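Local coordinates for protein glycosyl transferase (Staphylococcus aureus, PDB 5U02) that is a glycosyl transferase fragment joining a helical linker domain to two beta-rich C-terminal domains of the E-set type, at residues D27-S39 with F65-M78. Residues are numbered along the deposited sequence; the frame is centred on the assembly and turned at random.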
ATOM      1  N   ASP A  27      47.842   3.188   7.926  1.00108.61           N
ATOM      2  CA  ASP A  27      46.641   2.360   7.902  1.00108.69           C
ATOM      3  C   ASP A  27      45.551   2.972   7.034  1.00105.00           C
ATOM      4  O   ASP A  27      44.829   2.241   6.348  1.00105.46           O
ATOM      5  CB  ASP A  27      46.106   2.128   9.319  1.00113.83           C
ATOM      6  CG  ASP A  27      47.208   1.880  10.334  1.00118.70           C
ATOM      7  OD1 ASP A  27      47.731   2.873  10.873  1.00122.71           O
ATOM      8  OD2 ASP A  27      47.539   0.700  10.578  1.00118.34           O
ATOM      9  N   GLN A  28      45.405   4.300   7.058  1.00101.76           N
ATOM     10  CA  GLN A  28      44.433   4.945   6.180  1.00 99.54           C
ATOM     11  C   GLN A  28      44.784   4.698   4.719  1.00 95.75           C
ATOM     12  O   GLN A  28      43.926   4.309   3.918  1.00 92.37           O
ATOM     13  CB  GLN A  28      44.362   6.443   6.477  1.00101.75           C
ATOM     14  CG  GLN A  28      43.215   7.155   5.770  1.00102.33           C
ATOM     15  CD  GLN A  28      42.811   8.447   6.456  1.00104.33           C
ATOM     16  OE1 GLN A  28      41.839   8.485   7.209  1.00105.30           O
ATOM     17  NE2 GLN A  28      43.557   9.515   6.193  1.00104.57           N
ATOM     18  N   ILE A  29      46.049   4.917   4.357  1.00 94.12           N
ATOM     19  CA  ILE A  29      46.537   4.527   3.037  1.00 91.95           C
ATOM     20  C   ILE A  29      46.312   3.037   2.812  1.00 92.33           C
ATOM     21  O   ILE A  29      45.932   2.604   1.716  1.00 94.26           O
ATOM     22  CB  ILE A  29      48.021   4.912   2.901  1.00 90.02           C
ATOM     23  CG1 ILE A  29      48.149   6.417   2.657  1.00 90.77           C
ATOM     24  CG2 ILE A  29      48.700   4.104   1.801  1.00 87.99           C
ATOM     25  CD1 ILE A  29      49.567   6.878   2.445  1.00 91.91           C
ATOM     26  N   LEU A  30      46.523   2.231   3.856  1.00 89.83           N
ATOM     27  CA  LEU A  30      46.311   0.793   3.742  1.00 86.48           C
ATOM     28  C   LEU A  30      44.825   0.457   3.672  1.00 85.65           C
ATOM     29  O   LEU A  30      44.420  -0.429   2.915  1.00 83.90           O
ATOM     30  CB  LEU A  30      46.976   0.084   4.921  1.00 86.76           C
ATOM     31  CG  LEU A  30      46.537  -1.323   5.300  1.00 86.04           C
ATOM     32  CD1 LEU A  30      47.031  -2.274   4.246  1.00 86.88           C
ATOM     33  CD2 LEU A  30      47.101  -1.714   6.649  1.00 85.66           C
ATOM     34  N   ALA A  31      43.997   1.157   4.451  1.00 86.51           N
ATOM     35  CA  ALA A  31      42.562   0.888   4.428  1.00 84.69           C
ATOM     36  C   ALA A  31      41.979   1.123   3.040  1.00 82.67           C
ATOM     37  O   ALA A  31      41.136   0.347   2.575  1.00 82.68           O
ATOM     38  CB  ALA A  31      41.839   1.750   5.465  1.00 85.18           C
ATOM     39  N   GLU A  32      42.420   2.190   2.364  1.00 81.22           N
ATOM     40  CA  GLU A  32      41.990   2.440   0.992  1.00 78.64           C
ATOM     41  C   GLU A  32      42.508   1.378   0.039  1.00 75.73           C
ATOM     42  O   GLU A  32      41.877   1.113  -0.992  1.00 74.61           O
ATOM     43  CB  GLU A  32      42.466   3.816   0.528  1.00 80.02           C
ATOM     44  CG  GLU A  32      42.161   4.948   1.505  1.00 83.45           C
ATOM     45  CD  GLU A  32      41.292   6.036   0.896  1.00 85.35           C
ATOM     46  OE1 GLU A  32      40.234   5.687   0.331  1.00 87.43           O
ATOM     47  OE2 GLU A  32      41.682   7.217   0.993  1.00 87.67           O
ATOM     48  N   PHE A  33      43.649   0.772   0.363  1.00 76.43           N
ATOM     49  CA  PHE A  33      44.206  -0.278  -0.477  1.00 77.44           C
ATOM     50  C   PHE A  33      43.274  -1.486  -0.559  1.00 80.78           C
ATOM     51  O   PHE A  33      43.061  -2.027  -1.650  1.00 80.54           O
ATOM     52  CB  PHE A  33      45.596  -0.665   0.039  1.00 79.11           C
ATOM     53  CG  PHE A  33      46.087  -1.993  -0.458  1.00 80.18           C
ATOM     54  CD1 PHE A  33      46.129  -2.272  -1.813  1.00 79.30           C
ATOM     55  CD2 PHE A  33      46.524  -2.959   0.436  1.00 81.24           C
ATOM     56  CE1 PHE A  33      46.578  -3.495  -2.261  1.00 78.78           C
ATOM     57  CE2 PHE A  33      46.979  -4.184  -0.007  1.00 80.73           C
ATOM     58  CZ  PHE A  33      47.009  -4.453  -1.357  1.00 79.85           C
ATOM     59  N   LEU A  34      42.693  -1.925   0.566  1.00 84.29           N
ATOM     60  CA  LEU A  34      41.838  -3.106   0.505  1.00 86.65           C
ATOM     61  C   LEU A  34      40.362  -2.798   0.332  1.00 85.71           C
ATOM     62  O   LEU A  34      39.576  -3.729   0.127  1.00 88.81           O
ATOM     63  CB  LEU A  34      41.990  -4.010   1.733  1.00 89.72           C
ATOM     64  CG  LEU A  34      43.407  -4.470   2.059  1.00 92.49           C
ATOM     65  CD1 LEU A  34      44.151  -3.497   2.960  1.00 94.80           C
ATOM     66  CD2 LEU A  34      43.443  -5.889   2.605  1.00 93.29           C
ATOM     67  N   ASN A  35      39.945  -1.542   0.419  1.00 82.93           N
ATOM     68  CA  ASN A  35      38.615  -1.233  -0.072  1.00 81.36           C
ATOM     69  C   ASN A  35      38.572  -1.489  -1.571  1.00 80.83           C
ATOM     70  O   ASN A  35      37.640  -2.111  -2.092  1.00 80.19           O
ATOM     71  CB  ASN A  35      38.250   0.211   0.277  1.00 81.26           C
ATOM     72  CG  ASN A  35      38.095   0.431   1.776  1.00 82.59           C
ATOM     73  OD1 ASN A  35      37.826  -0.506   2.533  1.00 82.27           O
ATOM     74  ND2 ASN A  35      38.268   1.673   2.210  1.00 83.91           N
ATOM     75  N   ARG A  36      39.630  -1.080  -2.271  1.00 82.79           N
ATOM     76  CA  ARG A  36      39.636  -1.175  -3.724  1.00 85.92           C
ATOM     77  C   ARG A  36      39.861  -2.605  -4.193  1.00 82.80           C
ATOM     78  O   ARG A  36      39.158  -3.084  -5.092  1.00 81.89           O
ATOM     79  CB  ARG A  36      40.715  -0.266  -4.306  1.00 93.16           C
ATOM     80  CG  ARG A  36      40.264   1.104  -4.820  1.00100.10           C
ATOM     81  CD  ARG A  36      41.133   1.429  -6.015  1.00106.24           C
ATOM     82  NE  ARG A  36      42.536   1.516  -5.669  1.00111.23           N
ATOM     83  CZ  ARG A  36      43.473   0.739  -6.190  1.00113.09           C
ATOM     84  NH1 ARG A  36      43.121  -0.211  -7.043  1.00113.24           N
ATOM     85  NH2 ARG A  36      44.754   0.909  -5.830  1.00113.86           N
ATOM     86  N   HIS A  37      40.866  -3.274  -3.619  1.00 80.83           N
ATOM     87  CA  HIS A  37      41.243  -4.620  -4.039  1.00 78.42           C
ATOM     88  C   HIS A  37      40.088  -5.610  -3.872  1.00 74.73           C
ATOM     89  O   HIS A  37      39.853  -6.454  -4.742  1.00 75.00           O
ATOM     90  CB  HIS A  37      42.482  -5.048  -3.246  1.00 78.96           C
ATOM     91  CG  HIS A  37      42.720  -6.527  -3.214  1.00 78.55           C
ATOM     92  ND1 HIS A  37      43.421  -7.207  -4.190  1.00 72.92           N
ATOM     93  CD2 HIS A  37      42.362  -7.456  -2.300  1.00 73.15           C
ATOM     94  CE1 HIS A  37      43.481  -8.490  -3.876  1.00 73.33           C
ATOM     95  NE2 HIS A  37      42.842  -8.667  -2.735  1.00 73.46           N
ATOM     96  N   PHE A  38      39.370  -5.541  -2.741  1.00 72.42           N
ATOM     97  CA  PHE A  38      38.185  -6.378  -2.556  1.00 72.71           C
ATOM     98  C   PHE A  38      37.036  -5.934  -3.455  1.00 72.09           C
ATOM     99  O   PHE A  38      36.132  -6.731  -3.723  1.00 73.88           O
ATOM    100  CB  PHE A  38      37.711  -6.387  -1.079  1.00 73.09           C
ATOM    101  CG  PHE A  38      38.436  -7.398  -0.162  1.00 73.76           C
ATOM    102  CD1 PHE A  38      39.614  -7.068   0.488  1.00 73.98           C
ATOM    103  CD2 PHE A  38      37.901  -8.652   0.090  1.00 75.40           C
ATOM    104  CE1 PHE A  38      40.271  -7.959   1.312  1.00 77.46           C
ATOM    105  CE2 PHE A  38      38.557  -9.551   0.921  1.00 78.19           C
ATOM    106  CZ  PHE A  38      39.743  -9.197   1.532  1.00 78.91           C
ATOM    107  N   SER A  39      37.043  -4.690  -3.926  1.00 70.37           N
ATOM    108  CA  SER A  39      35.967  -4.216  -4.785  1.00 71.20           C
ATOM    109  C   SER A  39      36.249  -4.441  -6.263  1.00 73.85           C
ATOM    110  O   SER A  39      35.304  -4.549  -7.053  1.00 75.52           O
ATOM    111  CB  SER A  39      35.707  -2.726  -4.538  1.00 70.53           C
ATOM    112  OG  SER A  39      35.164  -2.505  -3.249  1.00 70.21           O
ATOM    113  N   PHE A  65      47.999 -13.603   3.362  1.00 92.31           N
ATOM    114  CA  PHE A  65      48.034 -12.198   2.970  1.00 87.62           C
ATOM    115  C   PHE A  65      47.267 -11.333   3.965  1.00 83.62           C
ATOM    116  O   PHE A  65      47.789 -10.326   4.458  1.00 83.98           O
ATOM    117  CB  PHE A  65      47.488 -12.049   1.547  1.00 86.39           C
ATOM    118  CG  PHE A  65      46.924 -10.687   1.235  1.00 85.00           C
ATOM    119  CD1 PHE A  65      45.613 -10.555   0.807  1.00 81.59           C
ATOM    120  CD2 PHE A  65      47.701  -9.544   1.351  1.00 85.06           C
ATOM    121  CE1 PHE A  65      45.086  -9.312   0.508  1.00 77.11           C
ATOM    122  CE2 PHE A  65      47.175  -8.297   1.059  1.00 80.64           C
ATOM    123  CZ  PHE A  65      45.866  -8.183   0.636  1.00 76.48           C
ATOM    124  N   ILE A  66      46.027 -11.714   4.285  1.00 79.83           N
ATOM    125  CA  ILE A  66      45.252 -10.958   5.264  1.00 79.52           C
ATOM    126  C   ILE A  66      45.841 -11.095   6.667  1.00 79.47           C
ATOM    127  O   ILE A  66      45.598 -10.241   7.527  1.00 75.05           O
ATOM    128  CB  ILE A  66      43.772 -11.394   5.208  1.00 81.21           C
ATOM    129  CG1 ILE A  66      43.193 -11.127   3.817  1.00 79.99           C
ATOM    130  CG2 ILE A  66      42.925 -10.654   6.236  1.00 81.22           C
ATOM    131  CD1 ILE A  66      43.144  -9.664   3.444  1.00 77.86           C
ATOM    132  N   GLN A  67      46.636 -12.138   6.922  1.00 84.05           N
ATOM    133  CA  GLN A  67      47.341 -12.222   8.199  1.00 90.48           C
ATOM    134  C   GLN A  67      48.356 -11.096   8.355  1.00 92.18           C
ATOM    135  O   GLN A  67      48.682 -10.706   9.481  1.00 94.14           O
ATOM    136  CB  GLN A  67      48.038 -13.578   8.336  1.00 93.80           C
ATOM    137  CG  GLN A  67      47.227 -14.625   9.082  1.00 95.23           C
ATOM    138  CD  GLN A  67      47.652 -16.043   8.747  1.00 97.08           C
ATOM    139  OE1 GLN A  67      48.736 -16.269   8.210  1.00 99.04           O
ATOM    140  NE2 GLN A  67      46.795 -17.006   9.067  1.00 95.39           N
ATOM    141  N   ALA A  68      48.859 -10.560   7.239  1.00 90.18           N
ATOM    142  CA  ALA A  68      49.903  -9.544   7.295  1.00 89.23           C
ATOM    143  C   ALA A  68      49.373  -8.172   7.685  1.00 87.64           C
ATOM    144  O   ALA A  68      50.140  -7.354   8.203  1.00 89.48           O
ATOM    145  CB  ALA A  68      50.618  -9.451   5.948  1.00 88.07           C
ATOM    146  N   VAL A  69      48.096  -7.895   7.446  1.00 85.60           N
ATOM    147  CA  VAL A  69      47.533  -6.590   7.784  1.00 85.37           C
ATOM    148  C   VAL A  69      47.016  -6.641   9.217  1.00 89.31           C
ATOM    149  O   VAL A  69      46.379  -7.628   9.613  1.00 87.24           O
ATOM    150  CB  VAL A  69      46.433  -6.172   6.795  1.00 82.43           C
ATOM    151  CG1 VAL A  69      47.053  -5.688   5.499  1.00 81.35           C
ATOM    152  CG2 VAL A  69      45.493  -7.322   6.517  1.00 82.46           C
ATOM    153  N   PRO A  70      47.275  -5.616  10.024  1.00 94.82           N
ATOM    154  CA  PRO A  70      46.907  -5.681  11.441  1.00 97.58           C
ATOM    155  C   PRO A  70      45.400  -5.699  11.639  1.00 95.61           C
ATOM    156  O   PRO A  70      44.636  -5.166  10.831  1.00 94.29           O
ATOM    157  CB  PRO A  70      47.523  -4.404  12.027  1.00 99.51           C
ATOM    158  CG  PRO A  70      48.546  -3.964  11.028  1.00 99.33           C
ATOM    159  CD  PRO A  70      48.006  -4.381   9.698  1.00 95.83           C
ATOM    160  N   GLU A  71      44.979  -6.320  12.744  1.00 96.73           N
ATOM    161  CA  GLU A  71      43.572  -6.307  13.124  1.00 94.70           C
ATOM    162  C   GLU A  71      43.066  -4.897  13.414  1.00 94.64           C
ATOM    163  O   GLU A  71      41.855  -4.666  13.361  1.00 92.77           O
ATOM    164  CB  GLU A  71      43.349  -7.203  14.345  1.00 93.95           C
ATOM    165  CG  GLU A  71      43.701  -8.670  14.115  1.00 93.09           C
ATOM    166  CD  GLU A  71      43.247  -9.580  15.250  1.00 94.14           C
ATOM    167  OE1 GLU A  71      42.152  -9.352  15.808  1.00 93.24           O
ATOM    168  OE2 GLU A  71      43.989 -10.526  15.586  1.00 95.80           O
ATOM    169  N   ARG A  72      43.968  -3.960  13.737  1.00 95.94           N
ATOM    170  CA  ARG A  72      43.606  -2.555  13.912  1.00 95.51           C
ATOM    171  C   ARG A  72      42.819  -2.018  12.727  1.00 96.80           C
ATOM    172  O   ARG A  72      41.855  -1.261  12.917  1.00 98.38           O
ATOM    173  CB  ARG A  72      44.875  -1.720  14.120  1.00 96.42           C
ATOM    174  CG  ARG A  72      44.726  -0.249  13.810  1.00 97.70           C
ATOM    175  CD  ARG A  72      46.092   0.455  13.844  1.00102.72           C
ATOM    176  NE  ARG A  72      47.170  -0.445  13.467  1.00105.20           N
ATOM    177  CZ  ARG A  72      48.457  -0.111  13.473  1.00107.73           C
ATOM    178  NH1 ARG A  72      48.823   1.112  13.833  1.00108.86           N
ATOM    179  NH2 ARG A  72      49.383  -0.994  13.112  1.00108.63           N
ATOM    180  N   VAL A  73      43.188  -2.426  11.509  1.00 94.93           N
ATOM    181  CA  VAL A  73      42.725  -1.732  10.313  1.00 89.24           C
ATOM    182  C   VAL A  73      41.286  -2.074   9.938  1.00 86.58           C
ATOM    183  O   VAL A  73      40.652  -1.317   9.191  1.00 84.47           O
ATOM    184  CB  VAL A  73      43.680  -2.039   9.150  1.00 87.36           C
ATOM    185  CG1 VAL A  73      43.513  -1.031   8.023  1.00 84.20           C
ATOM    186  CG2 VAL A  73      45.118  -2.058   9.647  1.00 89.97           C
ATOM    187  N   ASP A  74      40.737  -3.172  10.456  1.00 87.75           N
ATOM    188  CA  ASP A  74      39.370  -3.578  10.137  1.00 87.20           C
ATOM    189  C   ASP A  74      38.313  -2.570  10.596  1.00 84.67           C
ATOM    190  O   ASP A  74      37.127  -2.768  10.308  1.00 81.73           O
ATOM    191  CB  ASP A  74      39.095  -4.952  10.755  1.00 89.75           C
ATOM    192  CG  ASP A  74      40.194  -5.954  10.448  1.00 91.23           C
ATOM    193  OD1 ASP A  74      41.359  -5.525  10.290  1.00 91.55           O
ATOM    194  OD2 ASP A  74      39.902  -7.165  10.359  1.00 91.82           O
ATOM    195  N   ALA A  75      38.702  -1.498  11.287  1.00 84.71           N
ATOM    196  CA  ALA A  75      37.748  -0.489  11.731  1.00 83.75           C
ATOM    197  C   ALA A  75      37.590   0.656  10.737  1.00 82.86           C
ATOM    198  O   ALA A  75      36.512   1.259  10.666  1.00 83.15           O
ATOM    199  CB  ALA A  75      38.164   0.068  13.096  1.00 84.45           C
ATOM    200  N   LEU A  76      38.635   0.968   9.969  1.00 82.49           N
ATOM    201  CA  LEU A  76      38.567   2.020   8.964  1.00 82.29           C
ATOM    202  C   LEU A  76      38.189   1.513   7.576  1.00 83.21           C
ATOM    203  O   LEU A  76      37.894   2.331   6.696  1.00 84.92           O
ATOM    204  CB  LEU A  76      39.904   2.762   8.873  1.00 82.07           C
ATOM    205  CG  LEU A  76      40.509   3.286  10.173  1.00 83.75           C
ATOM    206  CD1 LEU A  76      41.789   2.548  10.526  1.00 82.88           C
ATOM    207  CD2 LEU A  76      40.749   4.786  10.097  1.00 84.94           C
ATOM    208  N   VAL A  77      38.193   0.199   7.354  1.00 83.11           N
ATOM    209  CA  VAL A  77      37.803  -0.338   6.054  1.00 79.82           C
ATOM    210  C   VAL A  77      36.282  -0.359   5.945  1.00 78.28           C
ATOM    211  O   VAL A  77      35.558  -0.238   6.936  1.00 80.57           O
ATOM    212  CB  VAL A  77      38.405  -1.738   5.826  1.00 79.33           C
ATOM    213  CG1 VAL A  77      39.922  -1.690   5.947  1.00 82.20           C
ATOM    214  CG2 VAL A  77      37.816  -2.747   6.796  1.00 79.69           C
ATOM    215  N   MET A  78      35.795  -0.496   4.710  1.00 77.50           N
ATOM    216  CA  MET A  78      34.358  -0.569   4.458  1.00 77.96           C
ATOM    217  C   MET A  78      33.717  -1.662   5.305  1.00 75.88           C
ATOM    218  O   MET A  78      34.227  -2.783   5.383  1.00 72.23           O
ATOM    219  CB  MET A  78      34.102  -0.826   2.971  1.00 77.10           C
ATOM    220  CG  MET A  78      34.556   0.304   2.068  1.00 79.78           C
ATOM    221  SD  MET A  78      34.487  -0.145   0.324  1.00 78.21           S
ATOM    222  CE  MET A  78      32.909  -0.991   0.252  1.00 76.88           C
TER
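Asn35, in segment 27-39 of helix 23-40, holds the far end of 65-78 with its side-chain amide, and its atoms can be followed outward. CB lies against the sulfur of Met78, CG against that residue's CG, and OD1 accepts the backbone N of Met78 at 3.0 Å. That hydrogen bond is nearly straight at the proton (173°), although the donor is tilted 35° from the amide's carbonyl plane. With CG anti to the carbonyl carbon (chi1 -67°), the amide reaches the chain just beyond Val77.

One turn back, Ala31 CB touches Leu76 CB and Val77 CG1, both at 4.0 Å. Leu30 divides its methyls: CD1 meets Val69 CG1 at 3.6 Å, while CD2 packs against Val73 CG2. Asp27 pairs with Arg72 by charge alone, since OD2 sits 3.1 Å above the centre of the guanidinium plane and no N-H points at it.

At the start of 65-78, Leu34 CD2 touches both Phe65 CZ and Ile66 CD1, 3.9 Å from each. Phe65 also turns its edge to the face of His37 in an offset edge-to-face pair; Met9 of helix 2-17 touches both side chains.

This buried apolar seam, with polar contacts near its ends, is packing within the helical part of the TarS linker domain, where helix 23-40 lies against the end of helix 56-68 and the loop and 3-10 turn that follow.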